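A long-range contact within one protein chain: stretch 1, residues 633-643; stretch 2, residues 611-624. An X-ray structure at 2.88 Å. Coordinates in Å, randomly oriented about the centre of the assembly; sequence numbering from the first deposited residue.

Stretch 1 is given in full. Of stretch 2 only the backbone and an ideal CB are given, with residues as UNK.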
# COMPACT_ATOMS: atom_id res chain seq x y z
N ASP A 633 39.09 -3.72 -34.83
CA ASP A 633 39.71 -2.39 -34.80
C ASP A 633 38.95 -1.51 -33.78
O ASP A 633 39.54 -0.98 -32.82
CB ASP A 633 39.71 -1.73 -36.21
CG ASP A 633 40.60 -2.48 -37.24
OD1 ASP A 633 40.89 -3.68 -37.03
OD2 ASP A 633 40.99 -1.88 -38.27
N ALA A 634 37.64 -1.41 -33.99
CA ALA A 634 36.77 -0.57 -33.19
C ALA A 634 36.76 -0.92 -31.72
O ALA A 634 36.78 -0.02 -30.89
CB ALA A 634 35.36 -0.64 -33.73
N VAL A 635 36.72 -2.21 -31.38
CA VAL A 635 36.66 -2.63 -29.96
C VAL A 635 37.99 -2.37 -29.27
O VAL A 635 38.02 -1.97 -28.11
CB VAL A 635 36.36 -4.13 -29.73
CG1 VAL A 635 35.72 -4.33 -28.38
CG2 VAL A 635 35.45 -4.71 -30.77
N ALA A 636 39.09 -2.66 -29.97
CA ALA A 636 40.42 -2.36 -29.45
C ALA A 636 40.45 -0.88 -29.07
O ALA A 636 40.75 -0.52 -27.92
CB ALA A 636 41.47 -2.67 -30.50
N LYS A 637 40.10 -0.05 -30.05
CA LYS A 637 40.09 1.40 -29.91
C LYS A 637 39.27 1.82 -28.70
O LYS A 637 39.71 2.66 -27.92
CB LYS A 637 39.56 2.03 -31.21
CG LYS A 637 39.63 3.55 -31.29
CD LYS A 637 39.24 4.04 -32.69
CE LYS A 637 38.97 5.55 -32.77
NZ LYS A 637 38.20 6.08 -31.61
N LEU A 638 38.12 1.17 -28.52
CA LEU A 638 37.20 1.43 -27.39
C LEU A 638 37.72 0.96 -26.05
O LEU A 638 37.46 1.58 -25.03
CB LEU A 638 35.87 0.72 -27.61
CG LEU A 638 34.62 1.41 -27.04
CD1 LEU A 638 33.43 0.54 -27.33
CD2 LEU A 638 34.65 1.70 -25.55
N TYR A 639 38.39 -0.18 -26.07
CA TYR A 639 39.07 -0.68 -24.90
C TYR A 639 40.21 0.27 -24.49
O TYR A 639 40.37 0.59 -23.30
CB TYR A 639 39.62 -2.06 -25.19
CG TYR A 639 40.20 -2.72 -23.96
CD1 TYR A 639 41.58 -2.95 -23.84
CD2 TYR A 639 39.38 -3.08 -22.92
CE1 TYR A 639 42.11 -3.54 -22.71
CE2 TYR A 639 39.89 -3.67 -21.80
CZ TYR A 639 41.25 -3.91 -21.69
OH TYR A 639 41.74 -4.50 -20.54
N GLN A 640 40.99 0.73 -25.47
CA GLN A 640 42.09 1.65 -25.21
C GLN A 640 41.49 2.96 -24.72
O GLN A 640 41.63 3.30 -23.55
CB GLN A 640 43.00 1.83 -26.45
CG GLN A 640 43.97 3.02 -26.44
CD GLN A 640 44.61 3.34 -25.09
OE1 GLN A 640 44.29 4.36 -24.48
NE2 GLN A 640 45.55 2.50 -24.63
N GLU A 641 40.76 3.64 -25.60
CA GLU A 641 40.21 4.96 -25.28
C GLU A 641 39.37 4.98 -24.03
O GLU A 641 39.18 6.05 -23.46
CB GLU A 641 39.36 5.50 -26.41
CG GLU A 641 40.18 6.19 -27.49
CD GLU A 641 39.33 6.64 -28.64
OE1 GLU A 641 38.17 7.08 -28.42
OE2 GLU A 641 39.83 6.56 -29.78
N ASN A 642 38.88 3.83 -23.58
CA ASN A 642 37.87 3.82 -22.51
C ASN A 642 37.91 2.60 -21.59
O ASN A 642 36.88 1.98 -21.33
CB ASN A 642 36.48 3.98 -23.14
CG ASN A 642 35.66 5.00 -22.41
OD1 ASN A 642 35.22 4.76 -21.29
ND2 ASN A 642 35.50 6.19 -23.01
N PRO A 643 39.08 2.32 -21.00
CA PRO A 643 39.44 1.01 -20.45
C PRO A 643 38.88 0.57 -19.10
O PRO A 643 39.21 -0.54 -18.65
CB PRO A 643 40.98 1.10 -20.32
CG PRO A 643 41.35 2.49 -20.69
CD PRO A 643 40.11 3.32 -20.71
N UNK A 611 29.73 10.09 -24.41
CA UNK A 611 28.70 9.13 -23.96
C UNK A 611 29.08 7.76 -24.49
O UNK A 611 28.91 7.48 -25.68
CB UNK A 611 27.30 9.53 -24.44
N UNK A 612 29.59 6.91 -23.61
CA UNK A 612 30.37 5.75 -24.05
C UNK A 612 29.52 4.55 -24.42
O UNK A 612 29.85 3.83 -25.37
CB UNK A 612 31.36 5.34 -22.95
N UNK A 613 28.43 4.36 -23.68
CA UNK A 613 27.47 3.28 -23.97
C UNK A 613 27.05 3.34 -25.44
O UNK A 613 26.84 2.30 -26.09
CB UNK A 613 26.24 3.38 -23.06
N UNK A 614 26.96 4.55 -25.99
CA UNK A 614 26.67 4.70 -27.41
C UNK A 614 27.74 4.06 -28.27
O UNK A 614 27.44 3.26 -29.13
CB UNK A 614 26.53 6.18 -27.77
N UNK A 615 28.99 4.41 -28.04
CA UNK A 615 30.06 3.87 -28.86
C UNK A 615 30.30 2.39 -28.59
O UNK A 615 30.74 1.67 -29.47
CB UNK A 615 31.35 4.66 -28.62
N UNK A 616 30.01 1.94 -27.36
CA UNK A 616 30.05 0.52 -27.03
C UNK A 616 29.06 -0.28 -27.89
O UNK A 616 29.41 -1.33 -28.43
CB UNK A 616 29.74 0.32 -25.54
N UNK A 617 27.84 0.23 -28.02
CA UNK A 617 26.85 -0.34 -28.97
C UNK A 617 27.35 -0.23 -30.40
O UNK A 617 27.17 -1.14 -31.20
CB UNK A 617 25.50 0.37 -28.84
N UNK A 618 27.98 0.88 -30.74
CA UNK A 618 28.55 1.04 -32.07
C UNK A 618 29.56 -0.06 -32.31
O UNK A 618 29.55 -0.70 -33.34
CB UNK A 618 29.20 2.42 -32.23
N UNK A 619 30.41 -0.32 -31.33
CA UNK A 619 31.49 -1.29 -31.49
C UNK A 619 30.96 -2.73 -31.59
O UNK A 619 31.58 -3.59 -32.24
CB UNK A 619 32.47 -1.17 -30.32
N UNK A 620 29.81 -2.98 -30.98
CA UNK A 620 29.19 -4.28 -31.09
C UNK A 620 28.56 -4.38 -32.49
O UNK A 620 28.78 -5.37 -33.21
CB UNK A 620 28.15 -4.49 -29.99
N UNK A 621 27.80 -3.34 -32.86
CA UNK A 621 27.21 -3.25 -34.21
C UNK A 621 28.31 -3.55 -35.25
O UNK A 621 28.11 -4.26 -36.25
CB UNK A 621 26.60 -1.87 -34.45
N UNK A 622 29.49 -2.99 -34.97
CA UNK A 622 30.69 -3.22 -35.77
C UNK A 622 31.25 -4.63 -35.66
O UNK A 622 31.65 -5.23 -36.66
CB UNK A 622 31.77 -2.22 -35.36
N UNK A 623 31.32 -5.15 -34.44
CA UNK A 623 31.85 -6.48 -34.26
C UNK A 623 31.06 -7.50 -35.07
O UNK A 623 31.67 -8.42 -35.60
CB UNK A 623 31.84 -6.86 -32.78
N UNK A 624 29.74 -7.33 -35.20
CA UNK A 624 28.93 -8.28 -35.99
C UNK A 624 28.98 -8.03 -37.49
O UNK A 624 28.95 -8.99 -38.27
CB UNK A 624 27.47 -8.22 -35.53

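The two segments are largely helical and run nearly antiparallel, at 155°, with axes 8.8 Å apart at closest approach. Stretch 1 offers Ala 634, Val 635, Lys 637 and Leu 638, then Glu 641 and Asn 642.

Position 611 has CA-to-CB pointing away and extended backbone angles (-71/104). Stretch 1 sets no limit here. The residue is Tyr 611, and its hydroxyl is hydrogen-bonded elsewhere in the structure.

Position 612 points toward stretch 1, and its ideal CB lies 4.2 Å from Asn 642 ND2. A small or polar side chain would suit: Ser, Thr, Asn or Asp. It is Thr 612. Its CG2 sits only 2.9 Å from Asn 642 ND2, a tight contact and not a hydrogen bond.

Positions 613 and 614 have no atom of stretch 1 within 5.5 Å of the ideal CB. Many residues would fit. They are Asp 613 and Ala 614.

Position 615 points toward stretch 1. Its ideal CB is 4.8 Å from Leu 638 CD1, and the carboxylate of Glu 641 lies farther out. A long side chain with an apolar stem and a basic end, Lys or Arg, would suit, and a polar, uncharged Gln is possible. It is Arg 615. Its CG packs 4.2 Å from Leu 638 CG. Its NH1 forms a salt bridge with Glu 641 OE1 at 3.3 Å, the oxygen lying at the guanidinium edge. Lys 637 NZ is 4.5 Å from Arg 615 NH1, a close pair of like charges. Glu 641 offsets this, since its OE2 also bridges Lys 637 NZ at 2.5 Å.

Position 616 points sideways, with its ideal CB 4.1 Å from Leu 638 CD1. Leu 638 CD1 also comes within 3.4 Å of the CA. Ala, Ser, Thr or Val would suit. It is Thr 616. Its OG1 donates to Thr 612 O at 2.8 Å, satisfying the hydroxyl within its own stretch.

Positions 617 and 618 meet nothing of stretch 1. They are Arg 617 and Leu 618.

Position 619 points toward stretch 1 where the backbones are nearest: its CA is 5.6 Å from Val 635 CA. The ideal CB is already 3.6 Å from Leu 638 CD1. Ala, Gly or Ser would suit. It is Ala 619, whose CB meets Leu 638 CD1 at 3.6 Å.

Positions 620 and 621 are unconstrained by stretch 1: Tyr 620 and Ile 621.

Position 622 points toward Ala 634. The ideal CB lies 4.2 Å from Ala 634 CB, so an apolar side chain or one with an aliphatic stem would suit. It is Lys 622, and its end leads away.

Position 623 points sideways near Val 635; Leu, Ile or Met would suit. Leu 623 CG packs 3.4 Å from Val 635 CG2.

Position 624 is out of reach: Arg 624.

Stretch 2 611-624: YTDARTRLAYIKLR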
# COMPACT_ATOMS: atom_id res chain seq x y z
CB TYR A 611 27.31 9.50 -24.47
CG TYR A 611 26.18 8.82 -23.71
CD1 TYR A 611 25.44 7.80 -24.29
CD2 TYR A 611 25.84 9.22 -22.43
CE1 TYR A 611 24.40 7.19 -23.61
CE2 TYR A 611 24.79 8.62 -21.74
CZ TYR A 611 24.08 7.60 -22.34
OH TYR A 611 23.03 6.96 -21.70
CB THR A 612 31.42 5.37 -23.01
OG1 THR A 612 30.85 5.45 -21.70
CG2 THR A 612 32.56 6.33 -23.09
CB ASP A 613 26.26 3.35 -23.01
CG ASP A 613 26.53 2.67 -21.63
OD1 ASP A 613 27.59 2.03 -21.41
OD2 ASP A 613 25.66 2.76 -20.73
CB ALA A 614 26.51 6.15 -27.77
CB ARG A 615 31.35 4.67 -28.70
CG ARG A 615 32.52 4.06 -29.49
CD ARG A 615 33.68 5.02 -29.71
NE ARG A 615 33.22 6.37 -30.01
CZ ARG A 615 33.82 7.49 -29.60
NH1 ARG A 615 34.94 7.44 -28.87
NH2 ARG A 615 33.31 8.67 -29.93
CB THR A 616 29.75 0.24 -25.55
OG1 THR A 616 30.48 1.15 -24.69
CG2 THR A 616 30.07 -1.20 -25.21
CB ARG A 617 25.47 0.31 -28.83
CG ARG A 617 24.75 -0.03 -27.53
CD ARG A 617 24.71 -1.53 -27.22
NE ARG A 617 24.23 -2.32 -28.34
CZ ARG A 617 23.93 -3.62 -28.28
NH1 ARG A 617 24.06 -4.31 -27.17
NH2 ARG A 617 23.49 -4.24 -29.35
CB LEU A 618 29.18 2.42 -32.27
CG LEU A 618 28.20 3.53 -32.67
CD1 LEU A 618 28.90 4.88 -32.64
CD2 LEU A 618 27.58 3.29 -34.05
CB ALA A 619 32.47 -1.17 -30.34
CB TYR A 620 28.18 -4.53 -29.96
CG TYR A 620 27.29 -5.71 -30.23
CD1 TYR A 620 27.78 -7.01 -30.14
CD2 TYR A 620 25.97 -5.53 -30.63
CE1 TYR A 620 26.96 -8.10 -30.42
CE2 TYR A 620 25.15 -6.60 -30.90
CZ TYR A 620 25.64 -7.88 -30.80
OH TYR A 620 24.78 -8.92 -31.09
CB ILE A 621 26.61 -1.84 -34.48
CG1 ILE A 621 25.23 -1.67 -33.84
CG2 ILE A 621 26.50 -1.58 -35.97
CD1 ILE A 621 24.68 -0.26 -33.94
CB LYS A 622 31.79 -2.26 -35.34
CG LYS A 622 31.52 -0.82 -35.71
CD LYS A 622 31.84 -0.58 -37.17
CE LYS A 622 31.43 0.82 -37.59
NZ LYS A 622 30.59 0.77 -38.81
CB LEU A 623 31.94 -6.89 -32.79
CG LEU A 623 33.38 -6.96 -32.27
CD1 LEU A 623 33.44 -7.48 -30.84
CD2 LEU A 623 34.21 -7.86 -33.17
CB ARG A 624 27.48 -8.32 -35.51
CG ARG A 624 27.09 -9.66 -34.90
CD ARG A 624 25.60 -9.74 -34.57
NE ARG A 624 24.72 -9.57 -35.74
CZ ARG A 624 23.67 -8.75 -35.81
NH1 ARG A 624 23.30 -8.00 -34.78
NH2 ARG A 624 22.95 -8.69 -36.93
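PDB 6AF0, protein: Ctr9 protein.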